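Local coordinates for putative uncharacterized protein (Campylobacter jejuni, PDB 5TPU) that is of unknown function but belongs to the WxcM-like family of the cupin clan, beta-barrel proteins, and binds thymidine-5'-diphosphate in this structure, at residues M5-C9 against L75-Y81. The protein carries 3 engineered substitutions. Sequence-based numbering, arbitrary orientation. Where two conformers were deposited one is given.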
loop_
_atom_site.group_PDB
_atom_site.type_symbol
_atom_site.label_atom_id
_atom_site.label_comp_id
_atom_site.label_asym_id
_atom_site.label_seq_id
_atom_site.Cartn_x
_atom_site.Cartn_y
_atom_site.Cartn_z
ATOM N N MET A 5 15.485 -5.262 -22.415
ATOM C CA MET A 5 14.817 -6.272 -23.208
ATOM C C MET A 5 13.985 -7.219 -22.384
ATOM O O MET A 5 13.615 -8.272 -22.898
ATOM C CB MET A 5 15.844 -7.106 -23.967
ATOM C CG MET A 5 16.911 -6.289 -24.672
ATOM S SD MET A 5 17.848 -7.361 -25.770
ATOM C CE MET A 5 16.619 -7.688 -27.050
ATOM N N ILE A 6 13.667 -6.859 -21.137
ATOM C CA ILE A 6 12.992 -7.796 -20.244
ATOM C C ILE A 6 11.505 -7.740 -20.495
ATOM O O ILE A 6 10.915 -6.667 -20.509
ATOM C CB ILE A 6 13.341 -7.509 -18.784
ATOM C CG1 ILE A 6 14.741 -8.009 -18.550
ATOM C CG2 ILE A 6 12.415 -8.230 -17.806
ATOM C CD1 ILE A 6 15.239 -7.710 -17.169
ATOM N N LYS A 7 10.880 -8.890 -20.660
ATOM C CA LYS A 7 9.519 -8.867 -21.157
ATOM C C LYS A 7 8.565 -8.570 -20.007
ATOM O O LYS A 7 7.738 -7.658 -20.110
ATOM C CB LYS A 7 9.142 -10.152 -21.883
ATOM C CG LYS A 7 7.850 -9.986 -22.686
ATOM C CD LYS A 7 8.064 -10.085 -24.199
ATOM C CE LYS A 7 6.742 -10.037 -24.958
ATOM N NZ LYS A 7 5.851 -11.184 -24.611
ATOM N N ASN A 8 8.711 -9.273 -18.892
ATOM C CA ASN A 8 7.603 -9.320 -17.949
ATOM C C ASN A 8 7.567 -8.223 -16.885
ATOM O O ASN A 8 7.159 -8.489 -15.765
ATOM C CB ASN A 8 7.536 -10.685 -17.288
ATOM C CG ASN A 8 7.056 -11.751 -18.230
ATOM O OD1 ASN A 8 6.454 -11.466 -19.266
ATOM N ND2 ASN A 8 7.312 -12.992 -17.871
ATOM N N CYS A 9 7.954 -7.006 -17.249
ATOM C CA CYS A 9 7.952 -5.881 -16.317
ATOM C C CYS A 9 7.626 -4.591 -17.038
ATOM O O CYS A 9 7.827 -4.480 -18.242
ATOM C CB CYS A 9 9.313 -5.742 -15.669
ATOM S SG CYS A 9 9.897 -7.298 -14.991
ATOM N N LEU A 75 16.313 -6.897 -12.014
ATOM C CA LEU A 75 15.401 -7.879 -12.566
ATOM C C LEU A 75 16.161 -8.789 -13.532
ATOM O O LEU A 75 17.126 -8.338 -14.172
ATOM C CB LEU A 75 14.283 -7.183 -13.317
ATOM C CG LEU A 75 13.319 -6.264 -12.568
ATOM C CD1 LEU A 75 12.455 -5.520 -13.574
ATOM C CD2 LEU A 75 12.416 -7.076 -11.668
ATOM N N ASN A 76 15.715 -10.047 -13.620
ATOM C CA ASN A 76 16.334 -11.059 -14.466
ATOM C C ASN A 76 15.278 -12.020 -15.041
ATOM O O ASN A 76 14.483 -12.632 -14.291
ATOM C CB ASN A 76 17.389 -11.819 -13.665
ATOM C CG ASN A 76 18.234 -12.711 -14.539
ATOM O OD1 ASN A 76 17.733 -13.530 -15.295
ATOM N ND2 ASN A 76 19.538 -12.505 -14.475
ATOM N N ASP A 77 15.205 -12.109 -16.370
ATOM C CA ASP A 77 14.166 -12.954 -16.948
ATOM C C ASP A 77 14.688 -14.305 -17.389
ATOM O O ASP A 77 13.932 -15.073 -17.947
ATOM C CB ASP A 77 13.410 -12.269 -18.067
ATOM C CG ASP A 77 14.249 -12.042 -19.288
ATOM O OD1 ASP A 77 13.642 -11.519 -20.236
ATOM O OD2 ASP A 77 15.480 -12.310 -19.296
ATOM N N GLY A 78 15.939 -14.604 -17.059
ATOM C CA GLY A 78 16.576 -15.871 -17.437
ATOM C C GLY A 78 17.568 -15.602 -18.543
ATOM O O GLY A 78 18.519 -16.345 -18.729
ATOM N N LYS A 79 17.340 -14.504 -19.248
ATOM C CA LYS A 79 18.066 -14.153 -20.451
ATOM C C LYS A 79 18.767 -12.827 -20.251
ATOM O O LYS A 79 19.970 -12.721 -20.451
ATOM C CB LYS A 79 17.079 -14.050 -21.622
ATOM C CG LYS A 79 17.282 -15.100 -22.696
ATOM C CD LYS A 79 17.175 -16.542 -22.226
ATOM C CE LYS A 79 17.746 -17.464 -23.302
ATOM N NZ LYS A 79 17.287 -18.877 -23.181
ATOM N N ASN A 80 17.983 -11.823 -19.861
ATOM C CA ASN A 80 18.404 -10.421 -19.760
ATOM C C ASN A 80 18.324 -9.975 -18.324
ATOM O O ASN A 80 17.498 -10.496 -17.577
ATOM C CB ASN A 80 17.404 -9.552 -20.536
ATOM C CG ASN A 80 17.072 -10.138 -21.896
ATOM O OD1 ASN A 80 17.942 -10.136 -22.769
ATOM N ND2 ASN A 80 15.854 -10.700 -22.067
ATOM N N TYR A 81 19.108 -8.973 -17.957
ATOM C CA TYR A 81 18.945 -8.375 -16.650
ATOM C C TYR A 81 19.016 -6.862 -16.755
ATOM O O TYR A 81 19.619 -6.321 -17.670
ATOM C CB TYR A 81 19.954 -8.958 -15.654
ATOM C CG TYR A 81 21.361 -8.479 -15.864
ATOM C CD1 TYR A 81 21.818 -7.330 -15.225
ATOM C CD2 TYR A 81 22.238 -9.168 -16.702
ATOM C CE1 TYR A 81 23.106 -6.869 -15.419
ATOM C CE2 TYR A 81 23.537 -8.714 -16.900
ATOM C CZ TYR A 81 23.963 -7.566 -16.251
ATOM O OH TYR A 81 25.239 -7.093 -16.420
#
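Ile6 and Asn80 bring the backbones closest, with CA atoms 6.0 Å apart, where the irregular lead-in to strand 9-13 passes the hairpin turn joining strands 71-76 and 81-86. Ile6 carries most of the contact. Its CG1 branch, anti to the carbonyl carbon (chi1 -75°), extends along the turn: Ile6 CG1 lies 3.7 Å from Asn80 CB, and Ile6 CD1 at its tip sits 3.6 Å from both Leu75 O and Asn80 O. Isoleucine suits this place because its two branches cover different neighbours at once, CG2 lying near Asp77 CB. Further in, in the conformer given, Cys9 SG lies near Leu75 CD1, with Met99 of strand 99-104 beside both Ile6 and Cys9. Toward the surface, the Met5 and Asn80 side chains cross at about a right angle, Met5 CB 3.9 Å from Asn80 CG. The wall Ile6 leans on is a braced turn. Asp77 OD2 accepts from Lys79 N and, nearly straight at 176°, from Asn80 N at 2.6 Å, an Asx turn and an Asx motif; Asp77 OD1, through its syn lone pair, takes Asn80 ND2 at 3.0 Å, which helps to set the amide's rotation. The Asp77 carboxylate and Asn80 ND2 thus bond within the turn, and Met5 O meets ND2 at a poor angle, consistent with the N-terminal segment being held mainly by apolar and van der Waals contact.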